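Local atomic coordinates of alcohol dehydrogenase (Escherichia coli, PDB entry 5VM2), a protein that is of unknown specificity but probably acts as a zinc-containing, NAD(H)- or NADP(H)-dependent oxidoreductase on CH-OH groups, with involvement in membrane biogenesis. Residues G104-C109 with E133-K138; N88-V93 with N295-T300; R99-L102 with I108-D111. All coordinates share one frame; numbering follows the deposited sequence.

In the fold
The three contacts run as a chain from the zinc lobe into the body of the protein: the centres of interactions 1 and 2 lie about 6 Å apart, those of 1 and 3 about 11 Å, and those of 2 and 3 about 16 Å. In sequence, 88-93 comes first, then 99-102, the overlapping 104-109 and 108-111, 133-138, and finally 295-300. Interactions 1 and 3 share Ile108 and Cys109 and both touch the zinc ion. Interactions 1 and 2 reach the same sheet through neighbouring strands 136-138 and 86-89, and meet directly where Tyr106 and Tyr137 bind Glu90. In interaction 2, Tyr297 of helix 297-305, after the last Rossmann strand, packs on Glu90 of the GroES-like domain.

Interaction 1: G104-C109 with E133-K138; sequences GKYNIC and ESFTYK. With ZN (zinc ion), chain D.
Tyr106 and Phe135 form a T-shaped (edge-to-face) pair where the zinc lobe, the four-cysteine loop familiar from zinc-containing alcohol dehydrogenases, packs back against the rest of the GroES-like domain, beside strand 136-138. The ring centroids are 5.7 Å apart with planes at 74°, the edge of Phe135 being directed toward the face of Tyr106. The closest CA atoms, those of Tyr106 and Phe135, are 12.1 Å apart, so nearly all the meeting is done by the two side chains.

Followed outward, Tyr106 begins at CB, which packs on the sulfur of Cys101 in the helix 99-102. A chi1 of 70° tucks CG between the two backbone branches, from where the ring reaches Phe135. CE1 makes the nearest approach, 3.9 Å from Phe135 CE2. Tyr106 CZ and OH follow, each 4.0 Å from the same Phe135 CE2, and CZ lies in the plane of the phenylalanine ring, at its edge. Contact is therefore made at the outer end of the tyrosine rather than near CG.

At the tip, OH has three polar partners. It is hydrogen-bonded to Glu90 OE2 and to the backbone N of Asn295, and it also accepts from a water whose oxygen lies 3.1 Å from Tyr106 OH. The same water donates to Tyr137 OH at 3.2 Å, bridging the two phenols. Tyr137 OH has its own hydrogen bond to Glu90 OE1, so one carboxylate holds both tyrosines. These bonds fix the position of the Tyr106 tip beside Phe135.

The turn bearing Tyr106 runs straight into the metal site. Tyr106 O accepts from Cys109 N at 3.0 Å, and Cys109 SG binds the zinc ion at 2.3 Å.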
# COMPACT_ATOMS: atom_id res chain seq x y z
N GLY A 104 -15.73 4.31 -13.38
CA GLY A 104 -14.69 5.00 -12.65
C GLY A 104 -14.19 4.29 -11.41
O GLY A 104 -13.48 4.91 -10.61
N LYS A 105 -14.53 3.02 -11.23
CA LYS A 105 -14.12 2.23 -10.08
C LYS A 105 -13.36 0.98 -10.51
O LYS A 105 -13.60 -0.11 -10.00
CB LYS A 105 -15.33 1.83 -9.23
CG LYS A 105 -16.04 2.96 -8.48
CD LYS A 105 -17.23 2.39 -7.71
CE LYS A 105 -18.03 3.46 -6.96
NZ LYS A 105 -19.28 2.89 -6.37
N TYR A 106 -12.42 1.13 -11.45
CA TYR A 106 -11.71 -0.05 -11.95
C TYR A 106 -11.01 -0.83 -10.84
O TYR A 106 -10.73 -2.02 -11.02
CB TYR A 106 -10.71 0.35 -13.05
CG TYR A 106 -9.48 1.14 -12.61
CD1 TYR A 106 -8.40 0.52 -11.98
CD2 TYR A 106 -9.37 2.50 -12.87
CE1 TYR A 106 -7.27 1.23 -11.59
CE2 TYR A 106 -8.24 3.23 -12.49
CZ TYR A 106 -7.19 2.59 -11.85
OH TYR A 106 -6.06 3.28 -11.47
N ASN A 107 -10.75 -0.20 -9.69
CA ASN A 107 -10.06 -0.91 -8.61
C ASN A 107 -10.88 -2.08 -8.09
O ASN A 107 -10.31 -3.06 -7.60
CB ASN A 107 -9.72 0.05 -7.47
CG ASN A 107 -10.93 0.80 -6.94
OD1 ASN A 107 -11.75 1.30 -7.70
ND2 ASN A 107 -11.02 0.89 -5.61
N ILE A 108 -12.21 -2.00 -8.18
CA ILE A 108 -13.06 -3.10 -7.73
C ILE A 108 -13.49 -3.99 -8.89
O ILE A 108 -14.42 -4.78 -8.75
CB ILE A 108 -14.27 -2.59 -6.93
CG1 ILE A 108 -15.27 -1.87 -7.85
CG2 ILE A 108 -13.83 -1.65 -5.81
CD1 ILE A 108 -16.46 -1.27 -7.09
N CYS A 109 -12.81 -3.89 -10.04
CA CYS A 109 -13.09 -4.74 -11.18
C CYS A 109 -13.00 -6.21 -10.78
O CYS A 109 -11.99 -6.62 -10.19
CB CYS A 109 -12.11 -4.44 -12.32
SG CYS A 109 -12.16 -5.59 -13.73
N GLU A 133 1.81 -0.64 -20.76
CA GLU A 133 2.18 0.77 -20.75
C GLU A 133 1.13 1.63 -20.06
O GLU A 133 1.46 2.65 -19.45
CB GLU A 133 2.42 1.24 -22.19
CG GLU A 133 1.99 2.66 -22.50
CD GLU A 133 1.79 2.90 -23.99
OE1 GLU A 133 1.32 1.97 -24.68
OE2 GLU A 133 2.12 4.00 -24.47
N SER A 134 -0.14 1.21 -20.12
CA SER A 134 -1.22 2.02 -19.55
C SER A 134 -1.17 2.09 -18.03
O SER A 134 -1.75 3.01 -17.45
CB SER A 134 -2.58 1.48 -20.00
OG SER A 134 -2.68 0.08 -19.78
N PHE A 135 -0.49 1.15 -17.36
CA PHE A 135 -0.37 1.19 -15.91
C PHE A 135 1.09 1.24 -15.48
O PHE A 135 1.48 0.71 -14.44
CB PHE A 135 -1.13 0.03 -15.29
CG PHE A 135 -2.61 0.20 -15.40
CD1 PHE A 135 -3.28 -0.19 -16.56
CD2 PHE A 135 -3.33 0.84 -14.41
CE1 PHE A 135 -4.64 0.00 -16.69
CE2 PHE A 135 -4.70 1.04 -14.53
CZ PHE A 135 -5.35 0.63 -15.68
N THR A 136 1.89 1.91 -16.30
CA THR A 136 3.27 2.24 -15.97
C THR A 136 3.39 3.76 -15.99
O THR A 136 2.73 4.44 -16.79
CB THR A 136 4.23 1.60 -16.99
OG1 THR A 136 4.09 0.18 -16.92
CG2 THR A 136 5.67 1.99 -16.71
N TYR A 137 4.27 4.27 -15.13
CA TYR A 137 4.37 5.72 -14.93
C TYR A 137 5.83 6.12 -14.82
O TYR A 137 6.58 5.54 -14.04
CB TYR A 137 3.61 6.15 -13.67
CG TYR A 137 2.15 5.73 -13.67
CD1 TYR A 137 1.78 4.45 -13.27
CD2 TYR A 137 1.15 6.61 -14.08
CE1 TYR A 137 0.46 4.05 -13.28
CE2 TYR A 137 -0.18 6.22 -14.09
CZ TYR A 137 -0.52 4.94 -13.69
OH TYR A 137 -1.84 4.54 -13.70
N LYS A 138 6.22 7.12 -15.60
CA LYS A 138 7.59 7.58 -15.55
C LYS A 138 7.84 8.35 -14.25
O LYS A 138 7.00 9.13 -13.80
CB LYS A 138 7.89 8.47 -16.75
CG LYS A 138 9.00 9.47 -16.53
CD LYS A 138 10.34 8.80 -16.74
CE LYS A 138 11.41 9.75 -17.22
NZ LYS A 138 12.63 8.98 -17.46
ZN ZN D . -13.46 -4.39 -15.19
O HOH W 1 -5.01 4.71 -14.03

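Interaction 2: N88-V93 with N295-T300; sequences NIEPGV and NRYPVT
Asn88 presents its amide to the rim of the Tyr297 ring: OD1 lies in the ring plane, at the edge, 3.7 Å from CE2. Amide and ring planes are 67° apart, so the two groups do not stack, while ND2 is hydrogen-bonded to Gly148 O. At Ile89 the side chain points away from the helix and the backbone faces it; Ile89 O lies 3.0 Å from Tyr297 OH.

Glu90 covers the ring. Its CB makes a CH-pi contact, 3.9 Å from the Tyr297 centroid and only 8° off the normal. An extended chain then carries CG across to 3.9 Å from Tyr297 CE1, and the carboxylate continues over the ring margin at just 17° from its plane. Here the chain coming out of the last Rossmann strand returns to the GroES-like domain, and Tyr297 opens the helix 297-305, its backbone N reaching Glu90 through a water. That water donates to Glu90 OE1 at 2.7 Å and accepts from Tyr297 N; a second accepts from Arg296 N and donates weakly to Glu90 OE2. Direct and water-mediated bonds thus converge on the carboxylate that also holds Tyr106 and Tyr137. Pro91 CD rests 3.6 Å from Tyr297 OH.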
# COMPACT_ATOMS: atom_id res chain seq x y z
N ASN A 88 7.71 3.39 -12.46
CA ASN A 88 7.08 2.44 -11.55
C ASN A 88 5.85 1.85 -12.25
O ASN A 88 5.48 2.27 -13.36
CB ASN A 88 6.73 3.08 -10.20
CG ASN A 88 5.67 4.18 -10.29
OD1 ASN A 88 4.97 4.32 -11.29
ND2 ASN A 88 5.55 4.95 -9.22
N ILE A 89 5.22 0.88 -11.61
CA ILE A 89 4.07 0.21 -12.19
C ILE A 89 2.93 0.24 -11.18
O ILE A 89 3.15 0.09 -9.97
CB ILE A 89 4.39 -1.23 -12.63
CG1 ILE A 89 4.74 -2.11 -11.44
CG2 ILE A 89 5.51 -1.25 -13.67
CD1 ILE A 89 4.46 -3.57 -11.69
N GLU A 90 1.72 0.48 -11.68
CA GLU A 90 0.52 0.25 -10.90
C GLU A 90 0.14 -1.22 -11.05
O GLU A 90 -0.18 -1.65 -12.16
CB GLU A 90 -0.61 1.15 -11.38
CG GLU A 90 -1.87 1.06 -10.54
CD GLU A 90 -2.93 2.09 -10.93
OE1 GLU A 90 -2.59 3.09 -11.61
OE2 GLU A 90 -4.11 1.90 -10.56
N PRO A 91 0.20 -2.02 -9.98
CA PRO A 91 0.18 -3.48 -10.14
C PRO A 91 -1.19 -4.09 -10.39
O PRO A 91 -1.27 -5.31 -10.57
CB PRO A 91 0.76 -3.97 -8.81
CG PRO A 91 0.40 -2.92 -7.83
CD PRO A 91 0.44 -1.61 -8.59
N GLY A 92 -2.26 -3.30 -10.41
CA GLY A 92 -3.57 -3.85 -10.72
C GLY A 92 -4.07 -3.41 -12.08
O GLY A 92 -4.39 -2.24 -12.29
N VAL A 93 -4.14 -4.35 -13.02
CA VAL A 93 -4.56 -4.07 -14.39
C VAL A 93 -6.01 -4.53 -14.54
O VAL A 93 -6.26 -5.75 -14.58
CB VAL A 93 -3.66 -4.76 -15.42
CG1 VAL A 93 -4.14 -4.47 -16.83
CG2 VAL A 93 -2.20 -4.34 -15.22
N ASN A 295 -6.93 5.66 -10.15
CA ASN A 295 -6.54 6.95 -10.72
C ASN A 295 -5.77 7.83 -9.72
O ASN A 295 -5.87 9.06 -9.77
CB ASN A 295 -7.76 7.71 -11.25
CG ASN A 295 -8.68 6.84 -12.09
OD1 ASN A 295 -8.24 6.19 -13.04
ND2 ASN A 295 -9.96 6.81 -11.73
N ARG A 296 -4.96 7.20 -8.86
CA ARG A 296 -4.21 7.93 -7.84
C ARG A 296 -2.72 8.04 -8.11
O ARG A 296 -2.04 8.79 -7.39
CB ARG A 296 -4.41 7.28 -6.46
CG ARG A 296 -5.83 6.92 -6.11
CD ARG A 296 -6.76 8.14 -6.13
NE ARG A 296 -8.06 7.81 -5.55
CZ ARG A 296 -9.08 8.65 -5.44
NH1 ARG A 296 -8.96 9.90 -5.87
NH2 ARG A 296 -10.22 8.25 -4.89
N TYR A 297 -2.18 7.29 -9.06
CA TYR A 297 -0.73 7.28 -9.23
C TYR A 297 -0.18 8.65 -9.61
O TYR A 297 0.78 9.10 -8.97
CB TYR A 297 -0.32 6.19 -10.24
CG TYR A 297 0.26 4.96 -9.57
CD1 TYR A 297 -0.45 4.29 -8.58
CD2 TYR A 297 1.51 4.47 -9.93
CE1 TYR A 297 0.07 3.17 -7.95
CE2 TYR A 297 2.04 3.34 -9.31
CZ TYR A 297 1.31 2.70 -8.32
OH TYR A 297 1.83 1.58 -7.70
N PRO A 298 -0.73 9.36 -10.60
CA PRO A 298 -0.13 10.66 -10.95
C PRO A 298 -0.12 11.65 -9.79
O PRO A 298 0.92 12.26 -9.52
CB PRO A 298 -1.01 11.14 -12.12
CG PRO A 298 -1.50 9.87 -12.74
CD PRO A 298 -1.78 8.98 -11.57
N VAL A 299 -1.24 11.82 -9.09
CA VAL A 299 -1.28 12.79 -8.00
C VAL A 299 -0.37 12.37 -6.85
O VAL A 299 0.17 13.22 -6.14
CB VAL A 299 -2.73 13.01 -7.53
CG1 VAL A 299 -3.27 11.78 -6.81
CG2 VAL A 299 -2.81 14.23 -6.62
N THR A 300 -0.17 11.06 -6.66
CA THR A 300 0.71 10.60 -5.60
C THR A 300 2.17 10.82 -5.98
O THR A 300 2.97 11.29 -5.16
CB THR A 300 0.45 9.12 -5.30
OG1 THR A 300 -0.94 8.94 -4.99
CG2 THR A 300 1.30 8.64 -4.14
O HOH W 2 -3.49 5.63 -11.26
O HOH W 3 -4.17 4.34 -8.81

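Interaction 3: R99-L102 with I108-D111; sequences RYCL and ICPD. With ZN (zinc ion), chain D.
With CG opposite the carbonyl carbon (chi1 -51°), Tyr100 sends its ring off the helix 99-102 toward Ile108, whose CD1, trans to CA (chi2 -177°), stretches out to meet it. The two side chains cross at about a right angle in the structural-type zinc lobe of the medium-chain dehydrogenases, the Cys4 site of Cys95, Cys98, Cys101 and Cys109. Along one flank of the ring, Tyr100 CD1 touches Ile108 CD1 at 3.7 Å, and Ile108 CG1 lies against Tyr100 CB. On the other flank, Tyr100 CD2 meets Pro110 CD at 3.7 Å, again crosswise. Arg99 CG covers a face of the same ring, 3.6 Å above its plane over the centre. The tyrosine is therefore wedged by apolar carbon from its own helix and from the loop.

One residue further on, the packing gives way to metal binding. Cys101 SG binds the zinc ion at 2.4 Å and lies 3.7 Å from Cys109 CB, so the metal ties the helix to the loop beside the apolar patch. The weak bond from Asp111 N probably offsets a little of the negative charge on Cys109 SG; it is 3.4 Å long, with an angle of 149° at the hydrogen.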
# COMPACT_ATOMS: atom_id res chain seq x y z
N ARG A 99 -18.88 -2.99 -15.78
CA ARG A 99 -19.61 -1.84 -15.25
C ARG A 99 -18.76 -1.02 -14.29
O ARG A 99 -18.88 0.21 -14.26
CB ARG A 99 -20.90 -2.30 -14.57
CG ARG A 99 -20.76 -2.60 -13.08
CD ARG A 99 -21.94 -3.39 -12.51
NE ARG A 99 -23.09 -2.57 -12.15
CZ ARG A 99 -23.10 -1.64 -11.20
NH1 ARG A 99 -22.01 -1.38 -10.50
NH2 ARG A 99 -24.22 -0.96 -10.95
N TYR A 100 -17.88 -1.66 -13.52
CA TYR A 100 -17.10 -0.90 -12.55
C TYR A 100 -15.96 -0.13 -13.21
O TYR A 100 -15.68 1.00 -12.82
CB TYR A 100 -16.55 -1.83 -11.47
CG TYR A 100 -17.62 -2.70 -10.87
CD1 TYR A 100 -18.54 -2.19 -9.96
CD2 TYR A 100 -17.74 -4.03 -11.25
CE1 TYR A 100 -19.53 -2.99 -9.43
CE2 TYR A 100 -18.73 -4.84 -10.73
CZ TYR A 100 -19.62 -4.31 -9.82
OH TYR A 100 -20.60 -5.13 -9.30
N CYS A 101 -15.30 -0.74 -14.20
CA CYS A 101 -14.28 -0.02 -14.95
C CYS A 101 -14.88 1.17 -15.68
O CYS A 101 -14.34 2.28 -15.63
CB CYS A 101 -13.59 -0.96 -15.94
SG CYS A 101 -12.51 -2.17 -15.18
N LEU A 102 -16.02 0.95 -16.34
CA LEU A 102 -16.66 2.02 -17.10
C LEU A 102 -17.25 3.10 -16.21
O LEU A 102 -17.52 4.21 -16.70
CB LEU A 102 -17.76 1.43 -17.99
CG LEU A 102 -17.28 0.62 -19.20
CD1 LEU A 102 -18.46 0.16 -20.05
CD2 LEU A 102 -16.30 1.43 -20.03
N ILE A 108 -12.21 -2.00 -8.18
CA ILE A 108 -13.06 -3.10 -7.73
C ILE A 108 -13.49 -3.99 -8.89
O ILE A 108 -14.42 -4.78 -8.75
CB ILE A 108 -14.27 -2.59 -6.93
CG1 ILE A 108 -15.27 -1.87 -7.85
CG2 ILE A 108 -13.83 -1.65 -5.81
CD1 ILE A 108 -16.46 -1.27 -7.09
N CYS A 109 -12.81 -3.89 -10.04
CA CYS A 109 -13.09 -4.74 -11.18
C CYS A 109 -13.00 -6.21 -10.78
O CYS A 109 -11.99 -6.62 -10.19
CB CYS A 109 -12.11 -4.44 -12.32
SG CYS A 109 -12.16 -5.59 -13.73
N PRO A 110 -14.01 -7.03 -11.09
CA PRO A 110 -13.95 -8.44 -10.70
C PRO A 110 -12.91 -9.25 -11.45
O PRO A 110 -12.59 -10.37 -11.02
CB PRO A 110 -15.37 -8.95 -11.00
CG PRO A 110 -15.84 -8.05 -12.10
CD PRO A 110 -15.24 -6.70 -11.83
N ASP A 111 -12.37 -8.73 -12.55
CA ASP A 111 -11.34 -9.42 -13.32
C ASP A 111 -10.03 -8.63 -13.33
O ASP A 111 -9.31 -8.65 -14.33
CB ASP A 111 -11.82 -9.67 -14.75
CG ASP A 111 -12.95 -10.68 -14.82
OD1 ASP A 111 -12.81 -11.78 -14.24
OD2 ASP A 111 -13.97 -10.38 -15.46
ZN ZN D . -13.46 -4.39 -15.19